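Local coordinates for protein Sso-CP2 metallo-carboxypetidase (Sulfolobus solfataricus, PDB 4MMO) that probably acts as a zinc-dependent carboxypeptidase of the M20 family, hydrolysing peptide bonds at a metal-binding active site, at residues A[354-367]-A[423-437]. Numbering follows the deposited sequence.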
loop_
_atom_site.group_PDB
_atom_site.type_symbol
_atom_site.label_atom_id
_atom_site.label_comp_id
_atom_site.label_asym_id
_atom_site.label_seq_id
_atom_site.Cartn_x
_atom_site.Cartn_y
_atom_site.Cartn_z
ATOM N N THR A 354 -12.320 11.729 -44.132
ATOM C CA THR A 354 -11.941 13.074 -44.538
ATOM C C THR A 354 -11.440 13.908 -43.355
ATOM O O THR A 354 -10.533 14.733 -43.512
ATOM C CB THR A 354 -13.110 13.801 -45.216
ATOM O OG1 THR A 354 -14.272 13.706 -44.388
ATOM C CG2 THR A 354 -13.410 13.175 -46.572
ATOM N N VAL A 355 -12.019 13.704 -42.174
ATOM C CA VAL A 355 -11.596 14.485 -41.015
ATOM C C VAL A 355 -10.140 14.158 -40.709
ATOM O O VAL A 355 -9.347 15.053 -40.419
ATOM C CB VAL A 355 -12.514 14.289 -39.764
ATOM C CG1 VAL A 355 -12.428 12.869 -39.207
ATOM C CG2 VAL A 355 -12.156 15.305 -38.684
ATOM N N VAL A 356 -9.771 12.883 -40.822
ATOM C CA VAL A 356 -8.381 12.495 -40.596
ATOM C C VAL A 356 -7.494 13.094 -41.680
ATOM O O VAL A 356 -6.436 13.655 -41.389
ATOM C CB VAL A 356 -8.206 10.961 -40.552
ATOM C CG1 VAL A 356 -6.730 10.578 -40.552
ATOM C CG2 VAL A 356 -8.885 10.390 -39.317
ATOM N N LYS A 357 -7.936 12.977 -42.928
ATOM C CA LYS A 357 -7.183 13.502 -44.060
ATOM C C LYS A 357 -6.946 14.994 -43.895
ATOM O O LYS A 357 -5.815 15.458 -44.000
ATOM C CB LYS A 357 -7.925 13.227 -45.371
ATOM C CG LYS A 357 -7.743 11.811 -45.896
ATOM C CD LYS A 357 -8.742 11.490 -46.999
ATOM C CE LYS A 357 -8.259 10.346 -47.878
ATOM N NZ LYS A 357 -9.268 9.969 -48.906
ATOM N N ALA A 358 -8.017 15.737 -43.625
ATOM C CA ALA A 358 -7.917 17.178 -43.402
ATOM C C ALA A 358 -6.931 17.493 -42.279
ATOM O O ALA A 358 -6.227 18.501 -42.313
ATOM C CB ALA A 358 -9.284 17.753 -43.076
ATOM N N MET A 359 -6.876 16.614 -41.287
ATOM C CA MET A 359 -6.007 16.814 -40.137
ATOM C C MET A 359 -4.535 16.558 -40.496
ATOM O O MET A 359 -3.653 17.332 -40.130
ATOM C CB MET A 359 -6.456 15.887 -39.005
ATOM C CG MET A 359 -6.003 16.303 -37.633
ATOM S SD MET A 359 -6.690 17.869 -37.037
ATOM C CE MET A 359 -8.371 17.401 -36.645
ATOM N N ILE A 360 -4.277 15.475 -41.222
ATOM C CA ILE A 360 -2.925 15.171 -41.694
ATOM C C ILE A 360 -2.362 16.278 -42.590
ATOM O O ILE A 360 -1.211 16.686 -42.441
ATOM C CB ILE A 360 -2.891 13.831 -42.461
ATOM C CG1 ILE A 360 -3.076 12.673 -41.479
ATOM C CG2 ILE A 360 -1.567 13.666 -43.233
ATOM C CD1 ILE A 360 -3.177 11.302 -42.128
ATOM N N GLU A 361 -3.171 16.760 -43.524
ATOM C CA GLU A 361 -2.695 17.728 -44.504
ATOM C C GLU A 361 -2.451 19.091 -43.853
ATOM O O GLU A 361 -1.444 19.749 -44.127
ATOM C CB GLU A 361 -3.687 17.839 -45.669
ATOM C CG GLU A 361 -3.249 18.787 -46.789
ATOM C CD GLU A 361 -4.275 18.906 -47.912
ATOM O OE1 GLU A 361 -4.419 20.017 -48.466
ATOM O OE2 GLU A 361 -4.938 17.899 -48.243
ATOM N N SER A 362 -3.363 19.509 -42.982
ATOM C CA SER A 362 -3.206 20.779 -42.274
ATOM C C SER A 362 -1.977 20.761 -41.370
ATOM O O SER A 362 -1.240 21.746 -41.291
ATOM C CB SER A 362 -4.455 21.103 -41.450
ATOM O OG SER A 362 -4.767 20.054 -40.552
ATOM N N ALA A 363 -1.753 19.641 -40.691
ATOM C CA ALA A 363 -0.615 19.528 -39.781
ATOM C C ALA A 363 0.680 19.672 -40.570
ATOM O O ALA A 363 1.627 20.328 -40.143
ATOM C CB ALA A 363 -0.649 18.191 -39.059
ATOM N N LYS A 364 0.690 19.050 -41.739
ATOM C CA LYS A 364 1.842 19.045 -42.622
ATOM C C LYS A 364 2.171 20.459 -43.099
ATOM O O LYS A 364 3.328 20.879 -43.090
ATOM C CB LYS A 364 1.527 18.136 -43.802
ATOM C CG LYS A 364 2.713 17.699 -44.612
ATOM C CD LYS A 364 2.276 16.643 -45.611
ATOM C CE LYS A 364 3.433 16.153 -46.453
ATOM N NZ LYS A 364 4.472 15.499 -45.617
ATOM N N LYS A 365 1.141 21.202 -43.485
ATOM C CA LYS A 365 1.310 22.580 -43.926
ATOM C C LYS A 365 1.820 23.505 -42.814
ATOM O O LYS A 365 2.714 24.322 -43.037
ATOM C CB LYS A 365 -0.019 23.106 -44.471
ATOM C CG LYS A 365 0.060 24.497 -45.073
ATOM C CD LYS A 365 -1.275 24.914 -45.670
ATOM C CE LYS A 365 -1.163 26.220 -46.439
ATOM N NZ LYS A 365 -0.603 27.318 -45.603
ATOM N N VAL A 366 1.252 23.375 -41.621
ATOM C CA VAL A 366 1.560 24.296 -40.527
ATOM C C VAL A 366 2.921 24.022 -39.895
ATOM O O VAL A 366 3.670 24.955 -39.606
ATOM C CB VAL A 366 0.451 24.253 -39.450
ATOM C CG1 VAL A 366 0.880 24.959 -38.169
ATOM C CG2 VAL A 366 -0.814 24.883 -39.996
ATOM N N TYR A 367 3.237 22.747 -39.684
ATOM C CA TYR A 367 4.452 22.371 -38.964
ATOM C C TYR A 367 5.608 22.047 -39.904
ATOM O O TYR A 367 6.768 22.072 -39.496
ATOM C CB TYR A 367 4.172 21.190 -38.030
ATOM C CG TYR A 367 3.234 21.547 -36.901
ATOM C CD1 TYR A 367 3.708 22.172 -35.754
ATOM C CD2 TYR A 367 1.874 21.277 -36.985
ATOM C CE1 TYR A 367 2.855 22.511 -34.718
ATOM C CE2 TYR A 367 1.013 21.612 -35.955
ATOM C CZ TYR A 367 1.510 22.229 -34.824
ATOM O OH TYR A 367 0.659 22.564 -33.794
ATOM N N ALA A 423 -0.875 25.982 -32.912
ATOM C CA ALA A 423 -2.058 25.162 -32.687
ATOM C C ALA A 423 -3.300 25.863 -33.225
ATOM O O ALA A 423 -4.138 25.238 -33.880
ATOM C CB ALA A 423 -2.218 24.842 -31.203
ATOM N N ILE A 424 -3.416 27.158 -32.940
ATOM C CA ILE A 424 -4.485 27.975 -33.508
ATOM C C ILE A 424 -4.436 27.853 -35.029
ATOM O O ILE A 424 -5.454 27.661 -35.693
ATOM C CB ILE A 424 -4.324 29.464 -33.115
ATOM C CG1 ILE A 424 -4.491 29.637 -31.603
ATOM C CG2 ILE A 424 -5.344 30.339 -33.852
ATOM C CD1 ILE A 424 -4.075 31.002 -31.079
ATOM N N LYS A 425 -3.224 27.950 -35.557
ATOM C CA LYS A 425 -2.968 27.922 -36.988
ATOM C C LYS A 425 -3.354 26.570 -37.592
ATOM O O LYS A 425 -4.015 26.511 -38.630
ATOM C CB LYS A 425 -1.487 28.216 -37.198
ATOM C CG LYS A 425 -1.042 28.480 -38.605
ATOM C CD LYS A 425 0.394 28.964 -38.545
ATOM C CE LYS A 425 1.048 29.070 -39.902
ATOM N NZ LYS A 425 2.474 29.469 -39.738
ATOM N N HIS A 426 -2.946 25.492 -36.928
ATOM C CA HIS A 426 -3.315 24.138 -37.329
ATOM C C HIS A 426 -4.829 23.976 -37.391
ATOM O O HIS A 426 -5.355 23.341 -38.305
ATOM C CB HIS A 426 -2.717 23.122 -36.353
ATOM C CG HIS A 426 -2.915 21.695 -36.757
ATOM N ND1 HIS A 426 -2.514 20.637 -35.966
ATOM C CD2 HIS A 426 -3.460 21.140 -37.867
ATOM C CE1 HIS A 426 -2.808 19.501 -36.566
ATOM N NE2 HIS A 426 -3.387 19.778 -37.723
ATOM N N THR A 427 -5.532 24.556 -36.426
ATOM C CA THR A 427 -6.981 24.415 -36.369
ATOM C C THR A 427 -7.636 25.160 -37.524
ATOM O O THR A 427 -8.584 24.667 -38.135
ATOM C CB THR A 427 -7.559 24.962 -35.050
ATOM O OG1 THR A 427 -6.920 24.324 -33.934
ATOM C CG2 THR A 427 -9.067 24.728 -34.992
ATOM N N GLU A 428 -7.138 26.364 -37.793
ATOM C CA GLU A 428 -7.633 27.185 -38.894
ATOM C C GLU A 428 -7.528 26.436 -40.217
ATOM O O GLU A 428 -8.516 26.291 -40.934
ATOM C CB GLU A 428 -6.855 28.501 -38.969
ATOM C CG GLU A 428 -7.337 29.552 -37.979
ATOM C CD GLU A 428 -6.413 30.756 -37.878
ATOM O OE1 GLU A 428 -5.251 30.674 -38.328
ATOM O OE2 GLU A 428 -6.849 31.788 -37.334
ATOM N N GLU A 429 -6.331 25.947 -40.527
ATOM C CA GLU A 429 -6.115 25.186 -41.752
ATOM C C GLU A 429 -6.980 23.934 -41.776
ATOM O O GLU A 429 -7.504 23.560 -42.826
ATOM C CB GLU A 429 -4.642 24.805 -41.906
ATOM C CG GLU A 429 -3.781 25.895 -42.528
ATOM C CD GLU A 429 -4.210 26.241 -43.944
ATOM O OE1 GLU A 429 -3.914 27.367 -44.393
ATOM O OE2 GLU A 429 -4.844 25.388 -44.606
ATOM N N PHE A 430 -7.147 23.292 -40.621
ATOM C CA PHE A 430 -7.974 22.096 -40.563
ATOM C C PHE A 430 -9.423 22.417 -40.919
ATOM O O PHE A 430 -10.059 21.674 -41.660
ATOM C CB PHE A 430 -7.902 21.430 -39.188
ATOM C CG PHE A 430 -9.045 20.496 -38.918
ATOM C CD1 PHE A 430 -9.109 19.259 -39.541
ATOM C CD2 PHE A 430 -10.069 20.863 -38.057
ATOM C CE1 PHE A 430 -10.170 18.401 -39.307
ATOM C CE2 PHE A 430 -11.131 20.011 -37.821
ATOM C CZ PHE A 430 -11.182 18.777 -38.446
ATOM N N LEU A 431 -9.932 23.532 -40.403
ATOM C CA LEU A 431 -11.325 23.915 -40.624
ATOM C C LEU A 431 -11.579 24.411 -42.054
ATOM O O LEU A 431 -12.696 24.325 -42.554
ATOM C CB LEU A 431 -11.745 25.001 -39.626
ATOM C CG LEU A 431 -11.833 24.631 -38.133
ATOM C CD1 LEU A 431 -12.037 25.880 -37.306
ATOM C CD2 LEU A 431 -12.955 23.643 -37.863
ATOM N N LYS A 432 -10.552 24.961 -42.693
ATOM C CA LYS A 432 -10.673 25.422 -44.075
ATOM C C LYS A 432 -10.707 24.229 -45.018
ATOM O O LYS A 432 -11.365 24.251 -46.053
ATOM C CB LYS A 432 -9.494 26.325 -44.437
ATOM C CG LYS A 432 -9.612 27.750 -43.930
ATOM C CD LYS A 432 -8.292 28.489 -44.057
ATOM C CE LYS A 432 -8.505 29.986 -44.184
ATOM N NZ LYS A 432 -7.279 30.755 -43.838
ATOM N N LEU A 433 -10.008 23.176 -44.618
ATOM C CA LEU A 433 -9.732 22.036 -45.474
ATOM C C LEU A 433 -10.793 20.941 -45.354
ATOM O O LEU A 433 -11.172 20.319 -46.351
ATOM C CB LEU A 433 -8.361 21.488 -45.091
ATOM C CG LEU A 433 -7.649 20.492 -45.993
ATOM C CD1 LEU A 433 -7.581 20.979 -47.432
ATOM C CD2 LEU A 433 -6.263 20.283 -45.433
ATOM N N TYR A 434 -11.275 20.712 -44.135
ATOM C CA TYR A 434 -12.281 19.678 -43.885
ATOM C C TYR A 434 -13.509 19.784 -44.796
ATOM O O TYR A 434 -13.947 18.780 -45.360
ATOM C CB TYR A 434 -12.720 19.698 -42.416
ATOM C CG TYR A 434 -13.872 18.768 -42.111
ATOM C CD1 TYR A 434 -13.760 17.399 -42.317
ATOM C CD2 TYR A 434 -15.070 19.256 -41.615
ATOM C CE1 TYR A 434 -14.810 16.546 -42.038
ATOM C CE2 TYR A 434 -16.125 18.408 -41.328
ATOM C CZ TYR A 434 -15.990 17.056 -41.542
ATOM O OH TYR A 434 -17.040 16.215 -41.261
ATOM N N PRO A 435 -14.069 20.995 -44.947
ATOM C CA PRO A 435 -15.299 21.091 -45.740
ATOM C C PRO A 435 -15.106 20.937 -47.257
ATOM O O PRO A 435 -16.089 20.676 -47.949
ATOM C CB PRO A 435 -15.831 22.488 -45.400
ATOM C CG PRO A 435 -14.649 23.258 -44.973
ATOM C CD PRO A 435 -13.703 22.287 -44.341
ATOM N N ILE A 436 -13.884 21.082 -47.764
ATOM C CA ILE A 436 -13.659 20.971 -49.208
ATOM C C ILE A 436 -13.309 19.544 -49.635
ATOM O O ILE A 436 -13.431 19.201 -50.808
ATOM C CB ILE A 436 -12.587 21.973 -49.733
ATOM C CG1 ILE A 436 -11.186 21.635 -49.217
ATOM C CG2 ILE A 436 -12.975 23.395 -49.358
ATOM C CD1 ILE A 436 -10.082 22.474 -49.847
ATOM N N LEU A 437 -12.890 18.713 -48.685
ATOM C CA LEU A 437 -12.552 17.329 -48.992
ATOM C C LEU A 437 -13.806 16.466 -49.040
ATOM O O LEU A 437 -13.857 15.466 -49.758
ATOM C CB LEU A 437 -11.567 16.767 -47.967
ATOM C CG LEU A 437 -10.190 17.428 -47.910
ATOM C CD1 LEU A 437 -9.373 16.825 -46.779
ATOM C CD2 LEU A 437 -9.458 17.287 -49.233
ATOM O OXT LEU A 437 -14.798 16.754 -48.373
HETATM O O HOH W 1 -1.142 20.723 -33.434
#
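Helix 354-367 and the last part, 423-433, of the C-terminal helix 417-433 pack through knobs-into-holes contacts on one side of the mixed sheet of the catalytic domain; the axes of these segments approach to 8.4 Å, inclined and broadly antiparallel, with 135° between their N-to-C directions. F430 is one knob, set among V355, A358, M359 and S362. With its CG anti to the backbone N (chi1 161°), the ring turns one face to M359, whose CE makes a CH-pi contact 3.5 Å from the F430 centroid; the sulfur is over the same ring, a Met-aromatic contact. V355 CG2 meets the ring edge, 3.6 Å from F430 CZ. An alanine here would probably open a gap beside M359 and V355 and take away the ring that M359 CE and SD lie over. H426 is the second knob. Its ring has A363 CA over one face, and its NE2 donates a weak hydrogen bond to M359 O (3.4 Å). Y367 and H426 form an offset edge-to-face pair, the edge of Y367 toward the face of H426, planes at 87°, while one water joins Y367 OH (2.6 Å) to H426 ND1. The helix pair belongs to the alpha/beta zinc-binding domain of M20 peptidases: V355, M359 and F430 also pack on I161 of strand 159-161, with M359 about 11 Å from the zinc ligand E163 between side chains. Toward the chain end, A358 CB rests 3.7 Å from Y434 CA and also touches L437 CD1. The Y434 hydroxyl bonds S159, and K64 pairs with the terminal carboxylate of L437. At the outer margin K365 NZ forms a salt bridge with E429 OE1, a long 3.5 Å.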